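Local coordinates for conserved protein (Methanosarcina mazei, PDB 2NR4) that is of unknown function but binds flavin mononucleotide, probably in an FMN-binding split-barrel fold, at residues Leu21-Ala35 and Ala45-Phe57. Residues are numbered along the deposited sequence; the frame is centred on the assembly and turned at random.
With FMN (flavin mononucleotide), chain C.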
loop_
_atom_site.group_PDB
_atom_site.type_symbol
_atom_site.label_atom_id
_atom_site.label_comp_id
_atom_site.label_asym_id
_atom_site.label_seq_id
_atom_site.Cartn_x
_atom_site.Cartn_y
_atom_site.Cartn_z
ATOM N N LEU A 21 -18.778 1.666 2.521
ATOM C CA LEU A 21 -17.819 0.637 2.058
ATOM C C LEU A 21 -16.372 1.064 2.215
ATOM O O LEU A 21 -15.512 0.220 2.430
ATOM C CB LEU A 21 -18.068 0.219 0.605
ATOM C CG LEU A 21 -19.394 -0.504 0.359
ATOM C CD1 LEU A 21 -19.541 -0.802 -1.095
ATOM C CD2 LEU A 21 -19.540 -1.768 1.233
ATOM N N SER A 22 -16.102 2.374 2.112
ATOM C CA SER A 22 -14.718 2.872 2.267
ATOM C C SER A 22 -14.156 2.604 3.654
ATOM O O SER A 22 -12.935 2.453 3.829
ATOM C CB SER A 22 -14.652 4.362 1.944
ATOM O OG SER A 22 -15.272 5.081 2.978
ATOM N N SER A 23 -15.041 2.548 4.656
ATOM C CA SER A 23 -14.668 2.151 6.006
ATOM C C SER A 23 -14.168 0.713 6.113
ATOM O O SER A 23 -13.473 0.364 7.081
ATOM C CB SER A 23 -15.882 2.308 6.937
ATOM O OG SER A 23 -16.114 3.682 7.166
ATOM N N PHE A 24 -14.524 -0.113 5.123
ATOM C CA PHE A 24 -14.122 -1.542 5.107
ATOM C C PHE A 24 -13.127 -1.832 3.984
ATOM O O PHE A 24 -12.909 -2.978 3.629
ATOM C CB PHE A 24 -15.363 -2.433 4.982
ATOM C CG PHE A 24 -16.344 -2.237 6.124
ATOM C CD1 PHE A 24 -16.175 -2.920 7.312
ATOM C CD2 PHE A 24 -17.368 -1.302 6.014
ATOM C CE1 PHE A 24 -17.045 -2.710 8.374
ATOM C CE2 PHE A 24 -18.245 -1.090 7.059
ATOM C CZ PHE A 24 -18.082 -1.803 8.241
ATOM N N GLY A 25 -12.522 -0.773 3.444
ATOM C CA GLY A 25 -11.424 -0.930 2.500
ATOM C C GLY A 25 -11.857 -1.031 1.063
ATOM O O GLY A 25 -11.020 -1.278 0.212
ATOM N N ILE A 26 -13.138 -0.809 0.757
ATOM C CA ILE A 26 -13.610 -0.800 -0.633
ATOM C C ILE A 26 -13.680 0.645 -1.122
ATOM O O ILE A 26 -14.681 1.336 -0.911
ATOM C CB ILE A 26 -14.977 -1.525 -0.819
ATOM C CG1 ILE A 26 -14.985 -2.857 -0.055
ATOM C CG2 ILE A 26 -15.338 -1.710 -2.326
ATOM C CD1 ILE A 26 -13.875 -3.776 -0.437
ATOM N N ARG A 27 -12.608 1.074 -1.787
ATOM C CA ARG A 27 -12.357 2.487 -2.106
ATOM C C ARG A 27 -12.421 2.702 -3.592
ATOM O O ARG A 27 -12.445 1.745 -4.387
ATOM C CB ARG A 27 -10.950 2.901 -1.684
ATOM C CG ARG A 27 -10.434 2.360 -0.390
ATOM C CD ARG A 27 -10.764 3.242 0.719
ATOM N NE ARG A 27 -10.208 4.583 0.490
ATOM C CZ ARG A 27 -9.063 5.026 0.996
ATOM N NH1 ARG A 27 -8.317 4.233 1.765
ATOM N NH2 ARG A 27 -8.670 6.277 0.732
ATOM N N GLU A 28 -12.376 3.986 -3.990
ATOM C CA GLU A 28 -12.369 4.314 -5.390
ATOM C C GLU A 28 -11.183 3.647 -6.118
ATOM O O GLU A 28 -10.098 3.559 -5.554
ATOM C CB GLU A 28 -12.311 5.838 -5.547
ATOM C CG GLU A 28 -12.680 6.291 -6.940
ATOM C CD GLU A 28 -12.254 7.754 -7.198
ATOM O OE1 GLU A 28 -11.886 8.478 -6.238
ATOM O OE2 GLU A 28 -12.282 8.153 -8.373
ATOM N N GLY A 29 -11.397 3.198 -7.357
ATOM C CA GLY A 29 -10.344 2.525 -8.148
ATOM C C GLY A 29 -10.437 1.029 -7.909
ATOM O O GLY A 29 -11.534 0.527 -7.636
ATOM N N ILE A 30 -9.315 0.308 -7.979
ATOM C CA ILE A 30 -9.377 -1.164 -7.854
ATOM C C ILE A 30 -8.672 -1.484 -6.560
ATOM O O ILE A 30 -7.454 -1.239 -6.435
ATOM C CB ILE A 30 -8.754 -1.879 -9.063
ATOM C CG1 ILE A 30 -9.511 -1.514 -10.361
ATOM C CG2 ILE A 30 -8.843 -3.415 -8.877
ATOM C CD1 ILE A 30 -8.875 -2.130 -11.592
ATOM N N SER A 31 -9.443 -1.988 -5.589
ATOM C CA SER A 31 -8.945 -2.288 -4.243
ATOM C C SER A 31 -8.513 -3.761 -4.279
ATOM O O SER A 31 -9.322 -4.627 -4.580
ATOM C CB SER A 31 -10.086 -2.082 -3.218
ATOM O OG SER A 31 -10.512 -0.704 -3.134
ATOM N N GLU A 32 -7.247 -4.033 -3.984
ATOM C CA GLU A 32 -6.717 -5.410 -4.054
ATOM C C GLU A 32 -6.937 -6.077 -2.712
ATOM O O GLU A 32 -6.257 -5.765 -1.698
ATOM C CB GLU A 32 -5.229 -5.423 -4.433
ATOM C CG GLU A 32 -4.895 -4.593 -5.715
ATOM C CD GLU A 32 -5.405 -5.214 -7.011
ATOM O OE1 GLU A 32 -5.944 -6.371 -6.988
ATOM O OE2 GLU A 32 -5.282 -4.534 -8.078
ATOM N N ILE A 33 -7.885 -7.017 -2.718
ATOM C CA ILE A 33 -8.277 -7.701 -1.488
ATOM C C ILE A 33 -8.134 -9.215 -1.676
ATOM O O ILE A 33 -7.816 -9.683 -2.749
ATOM C CB ILE A 33 -9.704 -7.305 -1.071
ATOM C CG1 ILE A 33 -10.712 -7.419 -2.234
ATOM C CG2 ILE A 33 -9.683 -5.836 -0.486
ATOM C CD1 ILE A 33 -11.190 -8.824 -2.552
ATOM N N ILE A 34 -8.375 -9.979 -0.626
ATOM C CA ILE A 34 -8.486 -11.418 -0.851
ATOM C C ILE A 34 -9.970 -11.767 -0.767
ATOM O O ILE A 34 -10.628 -11.488 0.217
ATOM C CB ILE A 34 -7.668 -12.163 0.193
ATOM C CG1 ILE A 34 -6.172 -11.846 -0.060
ATOM C CG2 ILE A 34 -8.000 -13.695 0.141
ATOM C CD1 ILE A 34 -5.302 -12.205 1.075
ATOM N N ALA A 35 -10.485 -12.398 -1.798
ATOM C CA ALA A 35 -11.910 -12.709 -1.841
ATOM C C ALA A 35 -12.115 -14.088 -1.242
ATOM O O ALA A 35 -11.437 -15.023 -1.666
ATOM C CB ALA A 35 -12.357 -12.727 -3.257
ATOM N N ALA A 45 -8.820 -16.155 -2.670
ATOM C CA ALA A 45 -7.951 -15.806 -3.821
ATOM C C ALA A 45 -7.869 -14.281 -3.947
ATOM O O ALA A 45 -8.863 -13.620 -3.721
ATOM C CB ALA A 45 -8.557 -16.376 -5.092
ATOM N N PRO A 46 -6.700 -13.732 -4.288
ATOM C CA PRO A 46 -6.655 -12.270 -4.565
ATOM C C PRO A 46 -7.532 -11.874 -5.730
ATOM O O PRO A 46 -7.581 -12.548 -6.772
ATOM C CB PRO A 46 -5.184 -11.999 -4.857
ATOM C CG PRO A 46 -4.493 -13.061 -4.097
ATOM C CD PRO A 46 -5.350 -14.304 -4.321
ATOM N N ILE A 47 -8.274 -10.784 -5.517
ATOM C CA ILE A 47 -9.202 -10.277 -6.512
ATOM C C ILE A 47 -9.240 -8.781 -6.346
ATOM O O ILE A 47 -9.173 -8.294 -5.228
ATOM C CB ILE A 47 -10.637 -10.826 -6.233
ATOM C CG1 ILE A 47 -10.677 -12.365 -6.386
ATOM C CG2 ILE A 47 -11.656 -10.189 -7.136
ATOM C CD1 ILE A 47 -10.697 -12.828 -7.840
ATOM N N GLY A 48 -9.359 -8.055 -7.452
ATOM C CA GLY A 48 -9.509 -6.583 -7.370
ATOM C C GLY A 48 -11.005 -6.252 -7.401
ATOM O O GLY A 48 -11.718 -6.702 -8.299
ATOM N N ILE A 49 -11.513 -5.566 -6.401
ATOM C CA ILE A 49 -12.892 -5.050 -6.467
ATOM C C ILE A 49 -12.819 -3.620 -7.036
ATOM O O ILE A 49 -12.018 -2.787 -6.517
ATOM C CB ILE A 49 -13.515 -5.072 -5.081
ATOM C CG1 ILE A 49 -13.740 -6.558 -4.650
ATOM C CG2 ILE A 49 -14.833 -4.244 -5.030
ATOM C CD1 ILE A 49 -14.231 -6.713 -3.306
ATOM N N VAL A 50 -13.625 -3.370 -8.078
ATOM C CA VAL A 50 -13.588 -2.123 -8.847
ATOM C C VAL A 50 -14.713 -1.206 -8.419
ATOM O O VAL A 50 -15.891 -1.635 -8.366
ATOM C CB VAL A 50 -13.686 -2.372 -10.354
ATOM C CG1 VAL A 50 -13.340 -1.076 -11.165
ATOM C CG2 VAL A 50 -12.851 -3.598 -10.786
ATOM N N MET A 51 -14.369 0.051 -8.128
ATOM C CA MET A 51 -15.392 1.019 -7.785
ATOM C C MET A 51 -15.165 2.253 -8.661
ATOM O O MET A 51 -14.108 2.885 -8.583
ATOM C CB MET A 51 -15.309 1.352 -6.297
ATOM C CG MET A 51 -16.218 2.469 -5.864
ATOM S SD MET A 51 -17.781 1.722 -5.374
ATOM C CE MET A 51 -17.235 1.246 -3.748
ATOM N N LYS A 52 -16.143 2.574 -9.507
ATOM C CA LYS A 52 -16.041 3.759 -10.352
ATOM C C LYS A 52 -17.331 4.565 -10.421
ATOM O O LYS A 52 -17.802 4.878 -11.506
ATOM C CB LYS A 52 -15.516 3.427 -11.759
ATOM C CG LYS A 52 -16.130 2.200 -12.435
ATOM C CD LYS A 52 -15.749 2.082 -13.921
ATOM C CE LYS A 52 -14.343 1.481 -14.125
ATOM N NZ LYS A 52 -14.032 1.331 -15.578
ATOM N N GLY A 53 -17.881 4.916 -9.267
ATOM C CA GLY A 53 -19.009 5.843 -9.233
ATOM C C GLY A 53 -20.337 5.199 -8.908
ATOM O O GLY A 53 -21.285 5.891 -8.534
ATOM N N GLU A 54 -20.434 3.882 -9.064
ATOM C CA GLU A 54 -21.710 3.199 -8.808
ATOM C C GLU A 54 -21.520 2.006 -7.850
ATOM O O GLU A 54 -20.777 2.128 -6.860
ATOM C CB GLU A 54 -22.380 2.838 -10.134
ATOM C CG GLU A 54 -22.599 4.070 -11.077
ATOM C CD GLU A 54 -23.435 5.200 -10.430
ATOM O OE1 GLU A 54 -24.466 4.896 -9.785
ATOM O OE2 GLU A 54 -23.054 6.395 -10.560
ATOM N N ARG A 55 -22.193 0.881 -8.105
ATOM C CA ARG A 55 -21.954 -0.291 -7.286
ATOM C C ARG A 55 -20.555 -0.832 -7.622
ATOM O O ARG A 55 -20.128 -0.748 -8.782
ATOM C CB ARG A 55 -22.990 -1.404 -7.527
ATOM C CG ARG A 55 -24.438 -1.026 -7.133
ATOM C CD ARG A 55 -25.370 -2.265 -7.124
ATOM N NE ARG A 55 -26.776 -1.834 -6.972
ATOM C CZ ARG A 55 -27.338 -1.589 -5.795
ATOM N NH1 ARG A 55 -26.626 -1.734 -4.671
ATOM N NH2 ARG A 55 -28.591 -1.172 -5.731
ATOM N N PRO A 56 -19.868 -1.393 -6.613
ATOM C CA PRO A 56 -18.600 -2.061 -6.920
ATOM C C PRO A 56 -18.869 -3.271 -7.773
ATOM O O PRO A 56 -20.022 -3.784 -7.774
ATOM C CB PRO A 56 -18.060 -2.506 -5.576
ATOM C CG PRO A 56 -19.105 -2.257 -4.569
ATOM C CD PRO A 56 -20.206 -1.439 -5.182
ATOM N N PHE A 57 -17.840 -3.722 -8.490
ATOM C CA PHE A 57 -17.942 -4.928 -9.307
ATOM C C PHE A 57 -16.624 -5.695 -9.393
ATOM O O PHE A 57 -15.563 -5.182 -9.003
ATOM C CB PHE A 57 -18.445 -4.649 -10.702
ATOM C CG PHE A 57 -17.536 -3.782 -11.550
ATOM C CD1 PHE A 57 -16.696 -4.362 -12.483
ATOM C CD2 PHE A 57 -17.611 -2.389 -11.467
ATOM C CE1 PHE A 57 -15.870 -3.563 -13.290
ATOM C CE2 PHE A 57 -16.797 -1.575 -12.277
ATOM C CZ PHE A 57 -15.946 -2.165 -13.182
HETATM N N1 FMN C . -8.184 -12.876 -10.698
HETATM C C2 FMN C . -9.429 -12.477 -11.134
HETATM O O2 FMN C . -10.140 -13.297 -11.710
HETATM N N3 FMN C . -9.850 -11.176 -10.956
HETATM C C4 FMN C . -9.030 -10.261 -10.313
HETATM O O4 FMN C . -9.464 -9.173 -9.955
HETATM C C4A FMN C . -7.775 -10.660 -9.861
HETATM N N5 FMN C . -6.933 -9.761 -9.224
HETATM C C5A FMN C . -5.690 -10.162 -8.755
HETATM C C6 FMN C . -4.861 -9.244 -8.098
HETATM C C7 FMN C . -3.617 -9.634 -7.623
HETATM C C7M FMN C . -2.732 -8.600 -6.987
HETATM C C8 FMN C . -3.191 -10.964 -7.831
HETATM C C8M FMN C . -1.949 -11.483 -7.210
HETATM C C9 FMN C . -4.011 -11.888 -8.493
HETATM C C9A FMN C . -5.279 -11.482 -8.948
HETATM N N10 FMN C . -6.120 -12.381 -9.605
HETATM C C10 FMN C . -7.357 -11.975 -10.061
HETATM C "C1'" FMN C . -5.627 -13.751 -9.961
HETATM C "C2'" FMN C . -6.148 -14.735 -8.920
HETATM O "O2'" FMN C . -5.833 -14.270 -7.634
HETATM C "C3'" FMN C . -5.439 -16.054 -9.120
HETATM O "O3'" FMN C . -5.766 -16.546 -10.409
HETATM C "C4'" FMN C . -5.796 -17.049 -8.018
HETATM O "O4'" FMN C . -4.875 -18.102 -8.158
HETATM C "C5'" FMN C . -7.234 -17.569 -8.146
HETATM O "O5'" FMN C . -7.413 -18.725 -7.353
HETATM P P FMN C . -8.827 -19.487 -7.122
HETATM O O1P FMN C . -8.876 -20.582 -8.201
HETATM O O2P FMN C . -9.980 -18.490 -7.382
HETATM O O3P FMN C . -8.778 -20.129 -5.733
HETATM O O HOH W 1 -12.731 -0.736 -4.667
#
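Val50, whose branches lie alongside Ile30 CG1, sets its CB 3.6 Å above one face of the Phe57 ring, offset toward the rim, while Lys52 CG meets that ring in plane at its edge. The isoalloxazine is a second flat group: Ile47 CD1 stands over the face of its pyrimidine ring, 3.5 Å from FMN C2, and Glu32 OE1 comes beside FMN C6 at 3.3 Å, close to the ring plane. The bend at chi2 of Ile47 (-77°) turns CD1 onto the flavin, whereas CG1 rests 3.6 Å from Ala35 CB. With CG1, CG2 and CD1 removed by an alanine here, the pyrimidine face would probably lose its aliphatic cover and a gap would open beside Ala35. Gly48 N donates almost straight (174°) to FMN O4 at 2.7 Å, and Pro46 O accepts from FMN O2' at 2.6 Å. A CB at Gly48 would lie about 2.5 Å from Ile30 CG2, which suggests why glycine fits here. On the face bearing Ile47, Ile33 takes a first torsion of 50°, with CG1 between N and the carbonyl carbon, which brings CG1 to 3.7 Å from Ile49 CD1. Ile26 CG2 continues the apolar layer against Ile49 CG2 and Met51 CE, and Leu21 CD1 reaches toward Pro56 CG; Ser78 and Phe122 of other strands border Ile49. Eight backbone hydrogen bonds from Gly29-Met51 to Ala35-Ala45 establish an antiparallel beta hairpin of the six-stranded barrel; Pro46 and Gly48 form non-hydrogen-bonded pairs (with Ile34 and Glu32), turning Pro46 O and Gly48 N from 29-35 toward the flavin, consistent with an FMN-binding split barrel.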